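Local coordinates for probable tRNA pseudouridine synthase D (Methanosarcina mazei, PDB 1Z2Z), which probably converts uridine-13 of transfer RNAs into pseudouridine, as a member of the TruD family of pseudouridine synthases, at residues A[163-168]-A[387-392]; A[9-13]-A[169-175]. One frame throughout, in Å; residues are numbered along the deposited sequence.

Interaction 1: A[163-168]-A[387-392]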
loop_
_atom_site.group_PDB
_atom_site.type_symbol
_atom_site.label_atom_id
_atom_site.label_comp_id
_atom_site.label_asym_id
_atom_site.label_seq_id
_atom_site.Cartn_x
_atom_site.Cartn_y
_atom_site.Cartn_z
ATOM N N GLN A 163 -12.887 -17.570 0.735
ATOM C CA GLN A 163 -11.435 -17.621 0.643
ATOM C C GLN A 163 -10.791 -16.957 1.857
ATOM O O GLN A 163 -9.574 -17.027 2.047
ATOM C CB GLN A 163 -10.957 -16.918 -0.623
ATOM C CG GLN A 163 -9.454 -16.892 -0.709
ATOM C CD GLN A 163 -8.940 -15.940 -1.759
ATOM O OE1 GLN A 163 -9.256 -14.743 -1.743
ATOM N NE2 GLN A 163 -8.124 -16.460 -2.677
ATOM N N GLY A 164 -11.617 -16.302 2.670
ATOM C CA GLY A 164 -11.106 -15.631 3.852
ATOM C C GLY A 164 -10.994 -14.121 3.699
ATOM O O GLY A 164 -10.929 -13.388 4.686
ATOM N N GLY A 165 -10.979 -13.657 2.455
ATOM C CA GLY A 165 -10.874 -12.235 2.184
ATOM C C GLY A 165 -10.295 -12.012 0.801
ATOM O O GLY A 165 -10.647 -12.725 -0.145
ATOM N N VAL A 166 -9.403 -11.034 0.677
ATOM C CA VAL A 166 -8.775 -10.742 -0.605
ATOM C C VAL A 166 -7.264 -10.938 -0.470
ATOM O O VAL A 166 -6.716 -10.811 0.621
ATOM C CB VAL A 166 -9.145 -9.299 -1.096
ATOM C CG1 VAL A 166 -10.645 -9.093 -0.952
ATOM C CG2 VAL A 166 -8.389 -8.237 -0.330
ATOM N N PRO A 167 -6.578 -11.293 -1.566
ATOM C CA PRO A 167 -5.131 -11.500 -1.489
ATOM C C PRO A 167 -4.389 -10.297 -0.974
ATOM O O PRO A 167 -4.776 -9.162 -1.231
ATOM C CB PRO A 167 -4.743 -11.870 -2.925
ATOM C CG PRO A 167 -5.809 -11.237 -3.747
ATOM C CD PRO A 167 -7.060 -11.489 -2.941
ATOM N N ASN A 168 -3.320 -10.552 -0.236
ATOM C CA ASN A 168 -2.537 -9.465 0.313
ATOM C C ASN A 168 -1.480 -8.963 -0.664
ATOM O O ASN A 168 -0.303 -8.847 -0.314
ATOM C CB ASN A 168 -1.869 -9.896 1.613
ATOM C CG ASN A 168 -1.440 -8.713 2.443
ATOM O OD1 ASN A 168 -2.291 -8.007 2.993
ATOM N ND2 ASN A 168 -0.122 -8.461 2.515
ATOM N N GLU A 387 2.261 -12.189 5.480
ATOM C CA GLU A 387 1.071 -13.014 5.378
ATOM C C GLU A 387 0.595 -13.025 3.930
ATOM O O GLU A 387 1.133 -12.307 3.082
ATOM C CB GLU A 387 -0.040 -12.476 6.277
ATOM C CG GLU A 387 -0.458 -11.042 5.974
ATOM C CD GLU A 387 0.480 -10.013 6.587
ATOM O OE1 GLU A 387 0.610 -9.991 7.832
ATOM O OE2 GLU A 387 1.081 -9.224 5.827
ATOM N N VAL A 388 -0.431 -13.822 3.653
ATOM C CA VAL A 388 -0.954 -13.956 2.299
ATOM C C VAL A 388 -2.372 -13.438 2.109
ATOM O O VAL A 388 -2.653 -12.762 1.130
ATOM C CB VAL A 388 -0.895 -15.434 1.856
ATOM C CG1 VAL A 388 -1.544 -15.599 0.508
ATOM C CG2 VAL A 388 0.539 -15.882 1.795
ATOM N N LEU A 389 -3.259 -13.775 3.032
ATOM C CA LEU A 389 -4.641 -13.348 2.964
ATOM C C LEU A 389 -4.819 -12.047 3.733
ATOM O O LEU A 389 -4.204 -11.842 4.780
ATOM C CB LEU A 389 -5.545 -14.414 3.568
ATOM C CG LEU A 389 -6.978 -13.990 3.913
ATOM C CD1 LEU A 389 -7.743 -13.626 2.643
ATOM C CD2 LEU A 389 -7.689 -15.122 4.647
ATOM N N LEU A 390 -5.659 -11.164 3.216
ATOM C CA LEU A 390 -5.906 -9.908 3.887
ATOM C C LEU A 390 -7.339 -9.932 4.401
ATOM O O LEU A 390 -8.275 -9.610 3.673
ATOM C CB LEU A 390 -5.699 -8.754 2.912
ATOM C CG LEU A 390 -5.564 -7.355 3.527
ATOM C CD1 LEU A 390 -4.802 -6.463 2.566
ATOM C CD2 LEU A 390 -6.928 -6.786 3.864
ATOM N N GLU A 391 -7.503 -10.331 5.657
ATOM C CA GLU A 391 -8.815 -10.412 6.281
ATOM C C GLU A 391 -9.690 -9.238 5.857
ATOM O O GLU A 391 -9.266 -8.080 5.937
ATOM C CB GLU A 391 -8.656 -10.439 7.805
ATOM C CG GLU A 391 -9.957 -10.346 8.606
ATOM C CD GLU A 391 -10.807 -11.595 8.511
ATOM O OE1 GLU A 391 -11.926 -11.600 9.077
ATOM O OE2 GLU A 391 -10.359 -12.572 7.875
ATOM N N VAL A 392 -10.896 -9.557 5.388
ATOM C CA VAL A 392 -11.890 -8.578 4.944
ATOM C C VAL A 392 -13.267 -9.229 4.836
ATOM O O VAL A 392 -13.410 -10.302 4.259
ATOM C CB VAL A 392 -11.541 -7.969 3.551
ATOM C CG1 VAL A 392 -10.425 -6.959 3.682
ATOM C CG2 VAL A 392 -11.118 -9.054 2.592
#

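Interaction 2: A[9-13]-A[169-175]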
loop_
_atom_site.group_PDB
_atom_site.type_symbol
_atom_site.label_atom_id
_atom_site.label_comp_id
_atom_site.label_asym_id
_atom_site.label_seq_id
_atom_site.Cartn_x
_atom_site.Cartn_y
_atom_site.Cartn_z
ATOM N N GLN A 9 3.248 -5.918 -14.498
ATOM C CA GLN A 9 4.634 -5.454 -14.424
ATOM C C GLN A 9 5.145 -5.365 -12.995
ATOM O O GLN A 9 6.296 -4.983 -12.754
ATOM C CB GLN A 9 4.770 -4.095 -15.090
ATOM C CG GLN A 9 4.502 -4.122 -16.570
ATOM C CD GLN A 9 4.269 -2.735 -17.124
ATOM O OE1 GLN A 9 4.175 -2.543 -18.340
ATOM N NE2 GLN A 9 4.166 -1.752 -16.232
ATOM N N ILE A 10 4.271 -5.701 -12.054
ATOM C CA ILE A 10 4.622 -5.702 -10.647
ATOM C C ILE A 10 4.171 -6.998 -9.982
ATOM O O ILE A 10 3.741 -6.990 -8.830
ATOM C CB ILE A 10 4.004 -4.516 -9.886
ATOM C CG1 ILE A 10 2.488 -4.532 -10.035
ATOM C CG2 ILE A 10 4.605 -3.204 -10.385
ATOM C CD1 ILE A 10 1.807 -3.375 -9.347
ATOM N N GLY A 11 4.248 -8.101 -10.727
ATOM C CA GLY A 11 3.909 -9.402 -10.183
ATOM C C GLY A 11 2.481 -9.900 -10.217
ATOM O O GLY A 11 2.245 -11.084 -10.471
ATOM N N ILE A 12 1.530 -9.018 -9.938
ATOM C CA ILE A 12 0.120 -9.392 -9.953
ATOM C C ILE A 12 -0.259 -9.700 -11.388
ATOM O O ILE A 12 0.272 -9.086 -12.307
ATOM C CB ILE A 12 -0.726 -8.246 -9.459
ATOM C CG1 ILE A 12 -0.158 -7.788 -8.113
ATOM C CG2 ILE A 12 -2.204 -8.665 -9.422
ATOM C CD1 ILE A 12 -0.759 -6.508 -7.578
ATOM N N ASN A 13 -1.161 -10.655 -11.587
ATOM C CA ASN A 13 -1.570 -11.011 -12.937
ATOM C C ASN A 13 -2.871 -11.789 -12.956
ATOM O O ASN A 13 -3.132 -12.536 -13.891
ATOM C CB ASN A 13 -0.488 -11.843 -13.622
ATOM C CG ASN A 13 -0.585 -13.316 -13.280
ATOM O OD1 ASN A 13 -0.665 -13.701 -12.109
ATOM N ND2 ASN A 13 -0.575 -14.155 -14.309
ATOM N N PHE A 169 -1.908 -8.662 -1.889
ATOM C CA PHE A 169 -1.014 -8.169 -2.945
ATOM C C PHE A 169 -0.398 -6.802 -2.638
ATOM O O PHE A 169 -0.971 -6.004 -1.893
ATOM C CB PHE A 169 -1.777 -8.056 -4.266
ATOM C CG PHE A 169 -1.996 -9.370 -4.978
ATOM C CD1 PHE A 169 -0.920 -10.101 -5.472
ATOM C CD2 PHE A 169 -3.286 -9.843 -5.207
ATOM C CE1 PHE A 169 -1.128 -11.281 -6.183
ATOM C CE2 PHE A 169 -3.502 -11.024 -5.918
ATOM C CZ PHE A 169 -2.423 -11.742 -6.407
ATOM N N PHE A 170 0.766 -6.533 -3.226
ATOM C CA PHE A 170 1.436 -5.245 -3.047
ATOM C C PHE A 170 0.982 -4.306 -4.169
ATOM O O PHE A 170 1.404 -4.433 -5.321
ATOM C CB PHE A 170 2.968 -5.404 -3.060
ATOM C CG PHE A 170 3.574 -5.606 -1.683
ATOM C CD1 PHE A 170 3.750 -4.526 -0.817
ATOM C CD2 PHE A 170 3.891 -6.885 -1.224
ATOM C CE1 PHE A 170 4.223 -4.717 0.479
ATOM C CE2 PHE A 170 4.363 -7.088 0.072
ATOM C CZ PHE A 170 4.527 -6.005 0.923
ATOM N N GLY A 171 0.106 -3.366 -3.806
ATOM C CA GLY A 171 -0.444 -2.408 -4.755
ATOM C C GLY A 171 0.535 -1.680 -5.658
ATOM O O GLY A 171 1.696 -1.481 -5.305
ATOM N N ILE A 172 0.052 -1.265 -6.824
ATOM C CA ILE A 172 0.879 -0.560 -7.793
ATOM C C ILE A 172 1.446 0.746 -7.228
ATOM O O ILE A 172 2.448 1.255 -7.724
ATOM C CB ILE A 172 0.079 -0.284 -9.109
ATOM C CG1 ILE A 172 0.945 0.479 -10.118
ATOM C CG2 ILE A 172 -1.182 0.509 -8.803
ATOM C CD1 ILE A 172 2.205 -0.262 -10.555
ATOM N N GLN A 173 0.822 1.281 -6.183
ATOM C CA GLN A 173 1.311 2.519 -5.572
ATOM C C GLN A 173 2.469 2.290 -4.608
ATOM O O GLN A 173 3.238 3.207 -4.326
ATOM C CB GLN A 173 0.180 3.221 -4.835
ATOM C CG GLN A 173 -0.892 3.718 -5.758
ATOM C CD GLN A 173 -1.990 4.446 -5.019
ATOM O OE1 GLN A 173 -2.692 3.853 -4.195
ATOM N NE2 GLN A 173 -2.146 5.743 -5.305
ATOM N N ARG A 174 2.578 1.058 -4.111
ATOM C CA ARG A 174 3.626 0.666 -3.171
ATOM C C ARG A 174 4.996 0.606 -3.855
ATOM O O ARG A 174 6.030 0.666 -3.192
ATOM C CB ARG A 174 3.319 -0.714 -2.567
ATOM C CG ARG A 174 1.935 -0.904 -1.926
ATOM C CD ARG A 174 1.819 -0.289 -0.534
ATOM N NE ARG A 174 1.806 1.171 -0.583
ATOM C CZ ARG A 174 0.787 1.906 -1.032
ATOM N NH1 ARG A 174 -0.323 1.324 -1.476
ATOM N NH2 ARG A 174 0.881 3.230 -1.043
ATOM N N PHE A 175 5.006 0.485 -5.178
ATOM C CA PHE A 175 6.266 0.399 -5.917
ATOM C C PHE A 175 6.780 1.759 -6.368
ATOM O O PHE A 175 7.725 1.855 -7.152
ATOM C CB PHE A 175 6.094 -0.521 -7.126
ATOM C CG PHE A 175 5.751 -1.927 -6.757
ATOM C CD1 PHE A 175 6.752 -2.870 -6.554
ATOM C CD2 PHE A 175 4.423 -2.309 -6.575
ATOM C CE1 PHE A 175 6.436 -4.168 -6.175
ATOM C CE2 PHE A 175 4.092 -3.607 -6.195
ATOM C CZ PHE A 175 5.099 -4.537 -5.995
#

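Interaction 1: A[163-168]-A[387-392]
Val-166 and Leu-390 are the hydrogen-bonded pair of a two-stranded antiparallel ribbon, strands 165-167 and 389-391, whose directions differ by 145°. The 218 residues between the two segments are helix and loop with hardly any strand, while the big mixed sheet lies in the flanking chain, so the ribbon is consistent with the neck where the TRUD insertion leaves and rejoins the catalytic domain. Leu-390 N donates to Val-166 O at 2.8 Å, almost in line with the C=O bond, and Asn-168 N donates to Val-388 O at 2.7 Å. Between them sits the non-hydrogen-bonded pair Pro-167 and Leu-389, a place where proline's missing N-H costs no ladder bond.

Leu-389 starts away from strand 165-167, but CG is anti to its backbone N (chi1 165°) and the fork swings back against the turn leaving helix 146-163. CD2 lies 3.5 Å from Gly-164 CA, and CD1 covers the peptide joining Gly-164 to Gly-165. With an alanine in its place both branches would be gone, and this glycine turn would probably lose its apolar cover. Both glycines have backbone angles that call for glycine, and Val-392 CG2 packs against Gly-165 CA.

On the face carrying Val-166 and Leu-390, Thr-424 of helix 423-430 touches both. Asn-168 crosses Leu-390 at about a right angle, its amide end alongside the Leu-390 branch at CG and CD1. The valines cross similarly, with Val-166 CG1 3.6 Å from Val-392 CG2.

Interaction 2: A[9-13]-A[169-175]
An apolar loop-to-loop packing joins the N-terminal loop after helix 5-8 to the loop that follows strand 165-167, with Ile-10 and Ile-12 reaching toward Phe-169, Ile-172 and Phe-175. This is plain interior packing of the TruD fold: it ties the start of the chain to the segment leading on to helix 182-191, and it is made by side chains laid on aromatic faces, without backbone pairing between the two loops.

Ile-12 covers one face of the Phe-169 ring. Its CG2, placed opposite the backbone N across the CA-CB bond, stands over the ring centre as a CH-pi contact, 4.2 Å from the centroid and only 5° off the normal. The other branch lies over the same face toward its rim, Ile-12 CG1 coming 3.6 Å from Phe-169 CD1, and Ile-12 CD1 continues toward Phe-169 CB. Arg-427 of helix 423-430 touches both Ile-12 and Phe-169, while Asn-279 and Cys-283 of helix 263-287 also pack on Phe-169.

Ile-10 packs mainly on two partners, and its CG2 touches both, Ile-172 and Phe-175. Its CB makes a second CH-pi contact, 4.0 Å from the centroid of the Phe-175 ring but shifted toward the rim at CE2. With CG1 between the backbone N and the carbonyl carbon (chi1 57°) and the chain extended beyond it, CD1 reaches Ile-172, crossing that side chain at about a right angle; the two CD1 atoms are 3.4 Å apart. At the edge of the Phe-175 ring, in its plane, lies the carbonyl oxygen Phe-170 O.

How the interactions relate
Segments 163-168 and 169-175 run on directly from one another, so one continuous piece of chain serves both contacts, whose centres are 15 Å apart. Interaction 1 is partly buried and built on backbone: ladder bonds fix its register, and side chains fill in around two glycines. Interaction 2 lies nearer the middle of the chain, is buried, and depends on isoleucine branches against phenylalanine faces. Their partners come from opposite ends of the sequence, 387-392 late and 9-13 early. Helix 423-430 meets both, through Thr-424 and Val-425 at the ribbon and Arg-427 at the loops; Tyr-278 likewise bonds to Glu-387 O and Asn-168 O and meets the Phe-170 ring edge-to-face.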